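Local coordinates for protein Tp0751 (Treponema pallidum, PDB 5JK2) that mediates adhesion to extracellular matrix components and interactions with host cells, using a non-canonical lipocalin barrel, at residues 53-58 against 67-72; 89-94 against 105-110; 112-117 against 132-137; 121-126 against 148-153. The protein carries 1 engineered substitution. All coordinates share one frame; numbering follows the deposited sequence.

Contact 1: residues 53-58 against 67-72; sequences LWIQTE and HPLLFF
The shortest polar bond here runs from W54 N to L70 O, 2.6 Å, and the donor comes in almost on the line of the carbonyl. Its partner in the ladder is straighter: L70 N reaches W54 O at 2.9 Å with 165° at the hydrogen. Two residues further along, past the non-hydrogen-bonded pair I55/L69, Q56 N meets P68 O at 3.1 Å. These bonds knit strand 53-56 antiparallel to 69-72 and sort the side chains onto two faces. On the buried face W54 has CG anti to its carbonyl carbon (chi1 -65°), which sets the ring where the edge of F72 comes up to the face of the pyrrole ring in an offset T-shaped stack. The ring planes stand 88° apart, with F72 CD1 only 3.5 Å from W54 CD1. Beyond the segments L50 O takes the indole NE1, so the ring is held at its polar corner as well. Q56 runs out extended past P68, its NE2 3.5 Å from P68 CG, and bonds onward to Y151 OH. On the more open face I55 and L69 lie side by side, I55 CG1 to L69 CD2 3.7 Å, while I55 CG2 sits 3.6 Å from H67 CB. The chemistry is two-sided: W54, L70 and F72 line the buried side, the W54 indole N-H satisfied by L50 O, whereas L53, I55, L69 and F71 form an apolar patch partly open to solvent.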
loop_
_atom_site.group_PDB
_atom_site.type_symbol
_atom_site.label_atom_id
_atom_site.label_comp_id
_atom_site.label_asym_id
_atom_site.label_seq_id
_atom_site.Cartn_x
_atom_site.Cartn_y
_atom_site.Cartn_z
ATOM N N LEU A 53 0.726 5.018 -7.687
ATOM C CA LEU A 53 1.294 3.776 -8.190
ATOM C C LEU A 53 2.592 3.426 -7.480
ATOM O O LEU A 53 3.434 4.293 -7.260
ATOM C CB LEU A 53 1.547 3.887 -9.691
ATOM C CG LEU A 53 2.205 2.686 -10.370
ATOM C CD1 LEU A 53 1.310 1.470 -10.277
ATOM C CD2 LEU A 53 2.523 3.021 -11.817
ATOM N N TRP A 54 2.752 2.149 -7.147
ATOM C CA TRP A 54 3.960 1.659 -6.494
ATOM C C TRP A 54 4.488 0.421 -7.209
ATOM O O TRP A 54 3.731 -0.503 -7.504
ATOM C CB TRP A 54 3.682 1.346 -5.026
ATOM C CG TRP A 54 3.335 2.558 -4.219
ATOM C CD1 TRP A 54 2.122 3.176 -4.149
ATOM C CD2 TRP A 54 4.212 3.297 -3.362
ATOM N NE1 TRP A 54 2.190 4.256 -3.303
ATOM C CE2 TRP A 54 3.461 4.351 -2.807
ATOM C CE3 TRP A 54 5.559 3.169 -3.009
ATOM C CZ2 TRP A 54 4.015 5.273 -1.919
ATOM C CZ3 TRP A 54 6.105 4.085 -2.128
ATOM C CH2 TRP A 54 5.334 5.121 -1.592
ATOM N N ILE A 55 5.789 0.416 -7.491
ATOM C CA ILE A 55 6.428 -0.683 -8.209
ATOM C C ILE A 55 7.421 -1.400 -7.302
ATOM O O ILE A 55 8.209 -0.762 -6.608
ATOM C CB ILE A 55 7.160 -0.188 -9.472
ATOM C CG1 ILE A 55 6.189 0.539 -10.402
ATOM C CG2 ILE A 55 7.790 -1.353 -10.215
ATOM C CD1 ILE A 55 6.004 1.988 -10.082
ATOM N N GLN A 56 7.394 -2.728 -7.328
ATOM C CA GLN A 56 8.218 -3.521 -6.424
ATOM C C GLN A 56 9.691 -3.497 -6.827
ATOM O O GLN A 56 10.019 -3.421 -8.009
ATOM C CB GLN A 56 7.727 -4.969 -6.377
ATOM C CG GLN A 56 8.451 -5.810 -5.348
ATOM C CD GLN A 56 7.842 -7.181 -5.173
ATOM O OE1 GLN A 56 8.480 -8.199 -5.439
ATOM N NE2 GLN A 56 6.594 -7.214 -4.721
ATOM N N THR A 57 10.569 -3.574 -5.829
ATOM C CA THR A 57 12.015 -3.649 -6.047
ATOM C C THR A 57 12.458 -5.112 -5.943
ATOM O O THR A 57 11.715 -5.929 -5.400
ATOM C CB THR A 57 12.770 -2.753 -5.027
ATOM O OG1 THR A 57 12.246 -1.419 -5.094
ATOM C CG2 THR A 57 14.273 -2.721 -5.303
ATOM N N GLU A 58 13.654 -5.421 -6.454
ATOM C CA GLU A 58 14.153 -6.791 -6.609
ATOM C C GLU A 58 13.365 -7.520 -7.689
ATOM O O GLU A 58 13.959 -8.179 -8.551
ATOM C CB GLU A 58 14.097 -7.582 -5.297
ATOM C CG GLU A 58 14.252 -9.075 -5.488
ATOM C CD GLU A 58 14.199 -9.844 -4.183
ATOM O OE1 GLU A 58 15.065 -9.614 -3.308
ATOM O OE2 GLU A 58 13.267 -10.664 -4.017
ATOM N N HIS A 67 7.660 -6.913 -12.416
ATOM C CA HIS A 67 7.478 -6.260 -11.124
ATOM C C HIS A 67 6.005 -6.272 -10.709
ATOM O O HIS A 67 5.149 -5.813 -11.467
ATOM C CB HIS A 67 7.993 -4.812 -11.174
ATOM C CG HIS A 67 9.385 -4.675 -11.721
ATOM N ND1 HIS A 67 9.645 -4.115 -12.953
ATOM C CD2 HIS A 67 10.585 -5.021 -11.202
ATOM C CE1 HIS A 67 10.951 -4.122 -13.171
ATOM N NE2 HIS A 67 11.542 -4.668 -12.122
ATOM N N PRO A 68 5.702 -6.816 -9.514
ATOM C CA PRO A 68 4.363 -6.644 -8.938
ATOM C C PRO A 68 4.055 -5.171 -8.681
ATOM O O PRO A 68 4.949 -4.423 -8.285
ATOM C CB PRO A 68 4.439 -7.436 -7.626
ATOM C CG PRO A 68 5.510 -8.433 -7.845
ATOM C CD PRO A 68 6.516 -7.760 -8.726
ATOM N N LEU A 69 2.809 -4.767 -8.914
ATOM C CA LEU A 69 2.414 -3.366 -8.781
ATOM C C LEU A 69 1.295 -3.179 -7.774
ATOM O O LEU A 69 0.349 -3.963 -7.732
ATOM C CB LEU A 69 1.950 -2.803 -10.123
ATOM C CG LEU A 69 2.803 -3.107 -11.350
ATOM C CD1 LEU A 69 2.133 -2.559 -12.601
ATOM C CD2 LEU A 69 4.202 -2.540 -11.177
ATOM N N LEU A 70 1.407 -2.120 -6.978
ATOM C CA LEU A 70 0.337 -1.708 -6.081
ATOM C C LEU A 70 -0.101 -0.293 -6.415
ATOM O O LEU A 70 0.723 0.618 -6.490
ATOM C CB LEU A 70 0.780 -1.774 -4.619
ATOM C CG LEU A 70 1.064 -3.151 -4.020
ATOM C CD1 LEU A 70 1.594 -2.995 -2.605
ATOM C CD2 LEU A 70 -0.181 -4.023 -4.031
ATOM N N PHE A 71 -1.401 -0.119 -6.626
ATOM C CA PHE A 71 -1.980 1.207 -6.757
ATOM C C PHE A 71 -3.023 1.391 -5.665
ATOM O O PHE A 71 -4.004 0.652 -5.596
ATOM C CB PHE A 71 -2.603 1.415 -8.141
ATOM C CG PHE A 71 -2.993 2.841 -8.418
ATOM C CD1 PHE A 71 -4.133 3.381 -7.851
ATOM C CD2 PHE A 71 -2.211 3.643 -9.231
ATOM C CE1 PHE A 71 -4.489 4.689 -8.095
ATOM C CE2 PHE A 71 -2.567 4.956 -9.478
ATOM C CZ PHE A 71 -3.707 5.477 -8.909
ATOM N N PHE A 72 -2.792 2.374 -4.801
ATOM C CA PHE A 72 -3.725 2.697 -3.730
ATOM C C PHE A 72 -4.691 3.777 -4.205
ATOM O O PHE A 72 -4.328 4.947 -4.295
ATOM C CB PHE A 72 -2.969 3.157 -2.480
ATOM C CG PHE A 72 -1.986 2.143 -1.958
ATOM C CD1 PHE A 72 -0.750 1.979 -2.564
ATOM C CD2 PHE A 72 -2.294 1.358 -0.860
ATOM C CE1 PHE A 72 0.154 1.050 -2.089
ATOM C CE2 PHE A 72 -1.392 0.428 -0.381
ATOM C CZ PHE A 72 -0.167 0.275 -0.997
#

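Contact 2: residues 89-94 against 105-110; sequences IFLVDS and LTRNTA
D93 and R107 cross at about a right angle, yet their flat groups are turned only 33° from each other, which lets the arginine grip side-on. R107 NE reaches D93 OD2 at 2.7 Å, on the syn lone pair, and NH1 takes D93 OD1 at 2.6 Å, one nitrogen to each oxygen. A bend at chi3 (41°) puts NE where it can do this. The outer NH2 passes obliquely by L91, 3.5 Å from L91 CD1. On the opposite face of the sheet F90 and T106 also cross at about a right angle, F90 CB lying 3.1 Å from T106 OG1, a hydroxyl that bonds to R116 O of the next strand. The F90 ring lies obliquely against N108, whose CA stands over one face of the ring, offset toward the rim, 3.5 Å above the plane; beyond the pair, the F81 ring meets the F90 ring steeply. At the corner the backbone changes step. L105 O accepts from both D93 N (2.7 Å) and S94 N (3.2 Å), while L105 N returns to S94 O. Two residues facing one make this a classic beta bulge, set in an antiparallel hairpin of the up-and-down barrel that relates this domain to the lipocalins.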
loop_
_atom_site.group_PDB
_atom_site.type_symbol
_atom_site.label_atom_id
_atom_site.label_comp_id
_atom_site.label_asym_id
_atom_site.label_seq_id
_atom_site.Cartn_x
_atom_site.Cartn_y
_atom_site.Cartn_z
ATOM N N ILE A 89 -8.578 -6.279 -7.485
ATOM C CA ILE A 89 -8.814 -5.160 -6.583
ATOM C C ILE A 89 -9.392 -5.639 -5.264
ATOM O O ILE A 89 -10.188 -6.576 -5.233
ATOM C CB ILE A 89 -9.785 -4.135 -7.193
ATOM C CG1 ILE A 89 -9.317 -3.722 -8.591
ATOM C CG2 ILE A 89 -9.915 -2.924 -6.273
ATOM C CD1 ILE A 89 -10.265 -2.794 -9.328
ATOM N N PHE A 90 -8.992 -4.979 -4.181
ATOM C CA PHE A 90 -9.543 -5.257 -2.862
ATOM C C PHE A 90 -9.999 -3.963 -2.203
ATOM O O PHE A 90 -9.205 -3.048 -1.993
ATOM C CB PHE A 90 -8.517 -5.964 -1.969
ATOM C CG PHE A 90 -8.238 -7.384 -2.364
ATOM C CD1 PHE A 90 -7.554 -7.677 -3.532
ATOM C CD2 PHE A 90 -8.647 -8.426 -1.556
ATOM C CE1 PHE A 90 -7.298 -8.988 -3.889
ATOM C CE2 PHE A 90 -8.394 -9.731 -1.905
ATOM C CZ PHE A 90 -7.719 -10.015 -3.072
ATOM N N LEU A 91 -11.284 -3.896 -1.879
ATOM C CA LEU A 91 -11.847 -2.729 -1.220
ATOM C C LEU A 91 -11.376 -2.668 0.223
ATOM O O LEU A 91 -11.367 -3.682 0.918
ATOM C CB LEU A 91 -13.373 -2.763 -1.266
ATOM C CG LEU A 91 -14.018 -2.989 -2.631
ATOM C CD1 LEU A 91 -15.084 -4.063 -2.527
ATOM C CD2 LEU A 91 -14.612 -1.696 -3.164
ATOM N N VAL A 92 -11.000 -1.476 0.674
ATOM C CA VAL A 92 -10.510 -1.298 2.036
ATOM C C VAL A 92 -11.663 -1.273 3.033
ATOM O O VAL A 92 -12.458 -0.333 3.057
ATOM C CB VAL A 92 -9.698 0.001 2.184
ATOM C CG1 VAL A 92 -9.097 0.094 3.582
ATOM C CG2 VAL A 92 -8.599 0.068 1.132
ATOM N N ASP A 93 -11.741 -2.311 3.858
ATOM C CA ASP A 93 -12.760 -2.387 4.893
ATOM C C ASP A 93 -12.317 -1.601 6.125
ATOM O O ASP A 93 -13.148 -1.093 6.879
ATOM C CB ASP A 93 -13.040 -3.846 5.255
ATOM C CG ASP A 93 -14.003 -4.515 4.290
ATOM O OD1 ASP A 93 -15.010 -3.882 3.914
ATOM O OD2 ASP A 93 -13.753 -5.679 3.914
ATOM N N SER A 94 -11.005 -1.506 6.319
ATOM C CA SER A 94 -10.436 -0.698 7.395
ATOM C C SER A 94 -8.979 -0.344 7.102
ATOM O O SER A 94 -8.317 -1.002 6.300
ATOM C CB SER A 94 -10.540 -1.427 8.742
ATOM O OG SER A 94 -9.629 -2.509 8.824
ATOM N N LEU A 105 -7.068 -3.727 6.057
ATOM C CA LEU A 105 -7.911 -4.911 5.941
ATOM C C LEU A 105 -8.756 -4.726 4.693
ATOM O O LEU A 105 -9.699 -3.936 4.684
ATOM C CB LEU A 105 -8.793 -5.114 7.180
ATOM C CG LEU A 105 -9.598 -6.420 7.307
ATOM C CD1 LEU A 105 -10.847 -6.417 6.431
ATOM C CD2 LEU A 105 -8.742 -7.646 6.996
ATOM N N THR A 106 -8.401 -5.452 3.638
ATOM C CA THR A 106 -9.034 -5.282 2.340
ATOM C C THR A 106 -9.844 -6.518 1.967
ATOM O O THR A 106 -9.658 -7.578 2.553
ATOM C CB THR A 106 -7.991 -5.010 1.248
ATOM O OG1 THR A 106 -7.339 -6.234 0.890
ATOM C CG2 THR A 106 -6.951 -4.013 1.731
ATOM N N ARG A 107 -10.732 -6.376 0.987
ATOM C CA ARG A 107 -11.647 -7.448 0.615
ATOM C C ARG A 107 -11.874 -7.497 -0.889
ATOM O O ARG A 107 -12.193 -6.484 -1.513
ATOM C CB ARG A 107 -12.974 -7.264 1.346
ATOM C CG ARG A 107 -14.132 -8.093 0.807
ATOM C CD ARG A 107 -15.382 -7.889 1.650
ATOM N NE ARG A 107 -15.567 -6.488 2.030
ATOM C CZ ARG A 107 -16.121 -5.559 1.253
ATOM N NH1 ARG A 107 -16.240 -4.315 1.694
ATOM N NH2 ARG A 107 -16.551 -5.866 0.036
ATOM N N ASN A 108 -11.720 -8.689 -1.461
ATOM C CA ASN A 108 -11.877 -8.886 -2.896
ATOM C C ASN A 108 -13.218 -8.353 -3.393
ATOM O O ASN A 108 -14.227 -8.438 -2.695
ATOM C CB ASN A 108 -11.724 -10.371 -3.238
ATOM C CG ASN A 108 -11.962 -10.664 -4.706
ATOM O OD1 ASN A 108 -13.030 -11.141 -5.090
ATOM N ND2 ASN A 108 -10.964 -10.385 -5.534
ATOM N N THR A 109 -13.215 -7.783 -4.593
ATOM C CA THR A 109 -14.411 -7.157 -5.151
ATOM C C THR A 109 -15.488 -8.173 -5.511
ATOM O O THR A 109 -16.675 -7.936 -5.288
ATOM C CB THR A 109 -14.076 -6.337 -6.412
ATOM O OG1 THR A 109 -13.367 -7.155 -7.349
ATOM C CG2 THR A 109 -13.226 -5.134 -6.056
ATOM N N ALA A 110 -15.071 -9.302 -6.072
ATOM C CA ALA A 110 -16.010 -10.325 -6.514
ATOM C C ALA A 110 -16.510 -11.179 -5.356
ATOM O O ALA A 110 -17.715 -11.377 -5.196
ATOM C CB ALA A 110 -15.361 -11.203 -7.567
#

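Contact 3: residues 112-117 against 132-137; sequences SSIRRR and AVEDVA
Strands 115-117 and 132-135 run antiparallel, with R117 and V133 as a firmly hydrogen-bonded pair (R117 N to V133 O 2.8 Å, V133 N to R117 O 2.9 Å) and R115 and D135 as a slacker one, where D135 N to R115 O is weak. Charge dominates the side chains. On one face D135 has CG anti to its backbone N (chi1 173°), and its OD2 lies between two arginines: R117 NH2 reaches it from obliquely across at 3.1 Å, and R115, lying alongside, brings the edge of its guanidinium within 3.6 Å at NE, a long salt bridge. Buried with such company, the D135 carboxylate is probably kept ionised. On the other face E134 is bent at chi2 (-57°), which brings CD over toward the neighbouring strand, and its OE1 pairs with R116 NE in a salt bridge, the two side chains crossing obliquely; the modelled separation is too short to be trusted in detail. The two flat groups are turned steeply, 69° apart. Past the charges I114 and V136 lie side by side, I114 CG1 to V136 CG2 3.7 Å. R116 continues away from this pair, with NH1 to E88 and a cation-pi contact on F81, so it spans several strands. Strand 101-108 flanks 115-122 through backbone bonding between T106 and R116, and D148, just ahead of strand 149-153, holds A132 N on the far side of 127-135.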
loop_
_atom_site.group_PDB
_atom_site.type_symbol
_atom_site.label_atom_id
_atom_site.label_comp_id
_atom_site.label_asym_id
_atom_site.label_seq_id
_atom_site.Cartn_x
_atom_site.Cartn_y
_atom_site.Cartn_z
ATOM N N SER A 112 -16.567 -11.917 -1.282
ATOM C CA SER A 112 -16.398 -11.384 0.065
ATOM C C SER A 112 -15.616 -12.343 0.953
ATOM O O SER A 112 -15.011 -11.933 1.942
ATOM C CB SER A 112 -17.762 -11.095 0.694
ATOM O OG SER A 112 -18.525 -12.282 0.821
ATOM N N SER A 113 -15.642 -13.621 0.594
ATOM C CA SER A 113 -14.951 -14.655 1.354
ATOM C C SER A 113 -13.446 -14.430 1.370
ATOM O O SER A 113 -12.768 -14.748 2.348
ATOM C CB SER A 113 -15.254 -16.030 0.763
ATOM O OG SER A 113 -16.620 -16.142 0.413
ATOM N N ILE A 114 -12.937 -13.873 0.278
ATOM C CA ILE A 114 -11.507 -13.688 0.100
ATOM C C ILE A 114 -11.112 -12.255 0.424
ATOM O O ILE A 114 -11.616 -11.305 -0.174
ATOM C CB ILE A 114 -11.087 -14.045 -1.335
ATOM C CG1 ILE A 114 -11.365 -15.529 -1.609
ATOM C CG2 ILE A 114 -9.609 -13.723 -1.560
ATOM C CD1 ILE A 114 -11.454 -15.875 -3.059
ATOM N N ARG A 115 -10.189 -12.124 1.368
ATOM C CA ARG A 115 -9.747 -10.834 1.861
ATOM C C ARG A 115 -8.226 -10.833 1.908
ATOM O O ARG A 115 -7.599 -11.840 1.595
ATOM C CB ARG A 115 -10.359 -10.565 3.237
ATOM C CG ARG A 115 -11.875 -10.704 3.243
ATOM C CD ARG A 115 -12.542 -9.808 4.270
ATOM N NE ARG A 115 -12.147 -10.138 5.634
ATOM C CZ ARG A 115 -12.640 -9.547 6.718
ATOM N NH1 ARG A 115 -12.220 -9.914 7.921
ATOM N NH2 ARG A 115 -13.549 -8.589 6.603
ATOM N N ARG A 116 -7.631 -9.708 2.290
ATOM C CA ARG A 116 -6.177 -9.594 2.298
ATOM C C ARG A 116 -5.692 -8.542 3.293
ATOM O O ARG A 116 -6.113 -7.387 3.244
ATOM C CB ARG A 116 -5.676 -9.259 0.892
ATOM C CG ARG A 116 -4.164 -9.223 0.751
ATOM C CD ARG A 116 -3.748 -9.151 -0.705
ATOM N NE ARG A 116 -3.977 -10.417 -1.394
ATOM C CZ ARG A 116 -3.951 -10.569 -2.713
ATOM N NH1 ARG A 116 -3.708 -9.531 -3.503
ATOM N NH2 ARG A 116 -4.170 -11.762 -3.246
ATOM N N ARG A 117 -4.805 -8.958 4.195
ATOM C CA ARG A 117 -4.204 -8.055 5.171
ATOM C C ARG A 117 -2.875 -7.521 4.667
ATOM O O ARG A 117 -2.075 -8.264 4.101
ATOM C CB ARG A 117 -4.001 -8.764 6.507
ATOM C CG ARG A 117 -5.298 -9.160 7.171
ATOM C CD ARG A 117 -5.090 -9.646 8.596
ATOM N NE ARG A 117 -6.327 -9.572 9.371
ATOM C CZ ARG A 117 -7.346 -10.418 9.244
ATOM N NH1 ARG A 117 -8.430 -10.265 9.993
ATOM N NH2 ARG A 117 -7.289 -11.414 8.368
ATOM N N ALA A 132 2.087 -8.978 2.895
ATOM C CA ALA A 132 0.707 -9.321 2.582
ATOM C C ALA A 132 0.359 -10.699 3.128
ATOM O O ALA A 132 1.202 -11.595 3.161
ATOM C CB ALA A 132 0.476 -9.269 1.082
ATOM N N VAL A 133 -0.887 -10.855 3.562
ATOM C CA VAL A 133 -1.361 -12.113 4.119
ATOM C C VAL A 133 -2.807 -12.352 3.716
ATOM O O VAL A 133 -3.688 -11.560 4.045
ATOM C CB VAL A 133 -1.254 -12.128 5.657
ATOM C CG1 VAL A 133 -1.895 -13.389 6.235
ATOM C CG2 VAL A 133 0.198 -12.012 6.081
ATOM N N GLU A 134 -3.054 -13.457 3.021
ATOM C CA GLU A 134 -4.403 -13.768 2.578
ATOM C C GLU A 134 -5.264 -14.202 3.755
ATOM O O GLU A 134 -4.761 -14.540 4.825
ATOM C CB GLU A 134 -4.393 -14.858 1.500
ATOM C CG GLU A 134 -4.207 -14.352 0.074
ATOM C CD GLU A 134 -5.251 -13.334 -0.335
ATOM O OE1 GLU A 134 -5.004 -12.125 -0.157
ATOM O OE2 GLU A 134 -6.315 -13.740 -0.850
ATOM N N ASP A 135 -6.571 -14.197 3.527
ATOM C CA ASP A 135 -7.553 -14.521 4.547
ATOM C C ASP A 135 -8.823 -15.032 3.875
ATOM O O ASP A 135 -9.779 -14.280 3.686
ATOM C CB ASP A 135 -7.853 -13.292 5.412
ATOM C CG ASP A 135 -8.993 -13.521 6.389
ATOM O OD1 ASP A 135 -9.192 -14.678 6.815
ATOM O OD2 ASP A 135 -9.691 -12.541 6.728
ATOM N N VAL A 136 -8.820 -16.304 3.485
ATOM C CA VAL A 136 -9.983 -16.902 2.831
ATOM C C VAL A 136 -10.923 -17.504 3.875
ATOM O O VAL A 136 -10.483 -17.912 4.950
ATOM C CB VAL A 136 -9.574 -17.991 1.819
ATOM C CG1 VAL A 136 -9.148 -19.257 2.556
ATOM C CG2 VAL A 136 -10.715 -18.270 0.846
ATOM N N ALA A 137 -12.207 -17.586 3.538
ATOM C CA ALA A 137 -13.238 -17.978 4.495
ATOM C C ALA A 137 -13.177 -17.031 5.698
ATOM O O ALA A 137 -13.685 -15.901 5.614
ATOM C CB ALA A 137 -13.080 -19.441 4.929
#

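Contact 4: residues 121-126 against 148-153; sequences TFESHA and DGQYTR. Engineered in segment 121-126: A126 (natural residue Glu).
A126 and R153 meet in a small surface contact, carried mainly by one backbone bond, where the chain turns the corner after strand 115-122 and comes alongside the last barrel strand, 149-153. R153 N reaches A126 O at 3.2 Å with 153° at the hydrogen, but it approaches from above, 48° out of the carbonyl plane. T152 CA adds a C-H contact to the same oxygen at 3.3 Å, so A126 O is met by two successive residues. The A126 side chain is an engineered substitution; its CB lies 4.2 Å from R153 CB and also rests over one face of the H125 ring, toward the rim. R153 then leads away, its NH1 bonding to A51 O. At the other end E123, extended beyond CG, crosses Q150 at about a right angle, with the carboxylate and amide planes nearly parallel (7° apart). E123 OE2 stays 3.7 Å from Q150 NE2, a loose polar approach. The corner is a classic beta bulge, E123 and S124 both facing V127. The bond to A126 O extends the ladder in which Y151 pairs with I128 and G149 with V130, joining strands 127-135 and 149-153. Strand 52-56 flanks 149-153 on its other side, W54 touching Y151 and R153, and helix 26-39 packs at the corner, where R31 takes H125 O and W35 touches F122 and H125.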
loop_
_atom_site.group_PDB
_atom_site.type_symbol
_atom_site.label_atom_id
_atom_site.label_comp_id
_atom_site.label_asym_id
_atom_site.label_seq_id
_atom_site.Cartn_x
_atom_site.Cartn_y
_atom_site.Cartn_z
ATOM N N THR A 121 4.927 -0.565 5.547
ATOM C CA THR A 121 5.879 0.137 6.400
ATOM C C THR A 121 6.698 1.119 5.575
ATOM O O THR A 121 7.481 0.721 4.713
ATOM C CB THR A 121 6.828 -0.842 7.116
ATOM O OG1 THR A 121 6.061 -1.822 7.826
ATOM C CG2 THR A 121 7.732 -0.103 8.095
ATOM N N PHE A 122 6.503 2.405 5.844
ATOM C CA PHE A 122 7.229 3.458 5.150
ATOM C C PHE A 122 8.690 3.525 5.569
ATOM O O PHE A 122 9.017 3.386 6.746
ATOM C CB PHE A 122 6.578 4.813 5.410
ATOM C CG PHE A 122 5.424 5.122 4.505
ATOM C CD1 PHE A 122 4.144 4.708 4.824
ATOM C CD2 PHE A 122 5.619 5.848 3.346
ATOM C CE1 PHE A 122 3.084 5.007 3.993
ATOM C CE2 PHE A 122 4.567 6.147 2.515
ATOM C CZ PHE A 122 3.297 5.728 2.839
ATOM N N GLU A 123 9.557 3.749 4.587
ATOM C CA GLU A 123 10.973 3.990 4.835
ATOM C C GLU A 123 11.273 5.431 4.453
ATOM O O GLU A 123 12.101 6.099 5.071
ATOM C CB GLU A 123 11.849 3.020 4.036
ATOM C CG GLU A 123 11.323 1.587 3.998
ATOM C CD GLU A 123 12.238 0.651 3.231
ATOM O OE1 GLU A 123 11.817 -0.489 2.938
ATOM O OE2 GLU A 123 13.379 1.054 2.922
ATOM N N SER A 124 10.579 5.900 3.423
ATOM C CA SER A 124 10.686 7.277 2.968
ATOM C C SER A 124 9.360 7.669 2.348
ATOM O O SER A 124 8.436 6.861 2.296
ATOM C CB SER A 124 11.820 7.441 1.956
ATOM O OG SER A 124 13.000 6.799 2.405
ATOM N N HIS A 125 9.265 8.900 1.866
ATOM C CA HIS A 125 8.009 9.377 1.307
ATOM C C HIS A 125 7.658 8.623 0.024
ATOM O O HIS A 125 6.490 8.559 -0.361
ATOM C CB HIS A 125 8.077 10.885 1.041
ATOM C CG HIS A 125 8.731 11.246 -0.256
ATOM N ND1 HIS A 125 8.045 11.271 -1.452
ATOM C CD2 HIS A 125 10.003 11.605 -0.546
ATOM C CE1 HIS A 125 8.869 11.626 -2.422
ATOM N NE2 HIS A 125 10.063 11.835 -1.899
ATOM N N ALA A 126 8.666 8.044 -0.624
ATOM C CA ALA A 126 8.460 7.307 -1.869
ATOM C C ALA A 126 9.108 5.929 -1.811
ATOM O O ALA A 126 9.450 5.349 -2.843
ATOM C CB ALA A 126 9.007 8.092 -3.042
ATOM N N ASP A 148 4.893 -9.413 -1.187
ATOM C CA ASP A 148 5.895 -9.059 -0.187
ATOM C C ASP A 148 7.143 -8.499 -0.845
ATOM O O ASP A 148 7.631 -9.045 -1.833
ATOM C CB ASP A 148 6.269 -10.274 0.664
ATOM C CG ASP A 148 5.242 -10.582 1.730
ATOM O OD1 ASP A 148 4.086 -10.136 1.593
ATOM O OD2 ASP A 148 5.594 -11.276 2.706
ATOM N N GLY A 149 7.656 -7.404 -0.293
ATOM C CA GLY A 149 8.888 -6.814 -0.779
ATOM C C GLY A 149 8.899 -5.305 -0.676
ATOM O O GLY A 149 7.969 -4.697 -0.147
ATOM N N GLN A 150 9.965 -4.702 -1.190
ATOM C CA GLN A 150 10.120 -3.259 -1.169
ATOM C C GLN A 150 9.457 -2.651 -2.399
ATOM O O GLN A 150 9.527 -3.220 -3.488
ATOM C CB GLN A 150 11.601 -2.885 -1.121
ATOM C CG GLN A 150 11.865 -1.417 -0.857
ATOM C CD GLN A 150 13.311 -1.035 -1.094
ATOM O OE1 GLN A 150 14.076 -1.787 -1.695
ATOM N NE2 GLN A 150 13.691 0.141 -0.619
ATOM N N TYR A 151 8.812 -1.503 -2.218
ATOM C CA TYR A 151 8.194 -0.780 -3.323
ATOM C C TYR A 151 8.698 0.652 -3.378
ATOM O O TYR A 151 9.172 1.195 -2.381
ATOM C CB TYR A 151 6.670 -0.780 -3.196
ATOM C CG TYR A 151 6.029 -2.122 -3.427
ATOM C CD1 TYR A 151 6.024 -3.090 -2.435
ATOM C CD2 TYR A 151 5.423 -2.420 -4.639
ATOM C CE1 TYR A 151 5.439 -4.321 -2.642
ATOM C CE2 TYR A 151 4.834 -3.648 -4.856
ATOM C CZ TYR A 151 4.844 -4.596 -3.856
ATOM O OH TYR A 151 4.255 -5.820 -4.077
ATOM N N THR A 152 8.585 1.258 -4.554
ATOM C CA THR A 152 8.914 2.663 -4.739
ATOM C C THR A 152 7.834 3.312 -5.583
ATOM O O THR A 152 7.422 2.761 -6.600
ATOM C CB THR A 152 10.279 2.850 -5.421
ATOM O OG1 THR A 152 10.292 2.152 -6.673
ATOM C CG2 THR A 152 11.391 2.319 -4.542
ATOM N N ARG A 153 7.368 4.479 -5.159
ATOM C CA ARG A 153 6.316 5.164 -5.896
ATOM C C ARG A 153 6.847 5.673 -7.228
ATOM O O ARG A 153 8.011 6.065 -7.335
ATOM C CB ARG A 153 5.742 6.322 -5.079
ATOM C CG ARG A 153 4.421 6.862 -5.619
ATOM C CD ARG A 153 3.918 8.015 -4.779
ATOM N NE ARG A 153 2.568 8.428 -5.154
ATOM C CZ ARG A 153 2.285 9.271 -6.144
ATOM N NH1 ARG A 153 1.025 9.588 -6.401
ATOM N NH2 ARG A 153 3.257 9.796 -6.881
#

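In the fold
From the N terminus, contact 1 comes first, pairing the first two barrel strands across a connection that is partly unmodelled. Contact 2 follows in series and closes the hairpin of strands 86-98 and 101-108. Contact 3 pairs 115-122 with 127-135, and it abuts contact 2 because strands 101-108 and 115-122 are neighbours: N108 N meets I114 O. Contact 4 crosses contact 3, since segment 121-126 falls between 112-117 and 132-137 and its partner 148-153 lies beyond them; their centres are about 22 Å apart, on opposite sides of the chain's centre. Strand 149-153 then pairs with 52-56, T57 N to Q150 O, bringing contact 4 against contact 1 and closing the eight-stranded barrel.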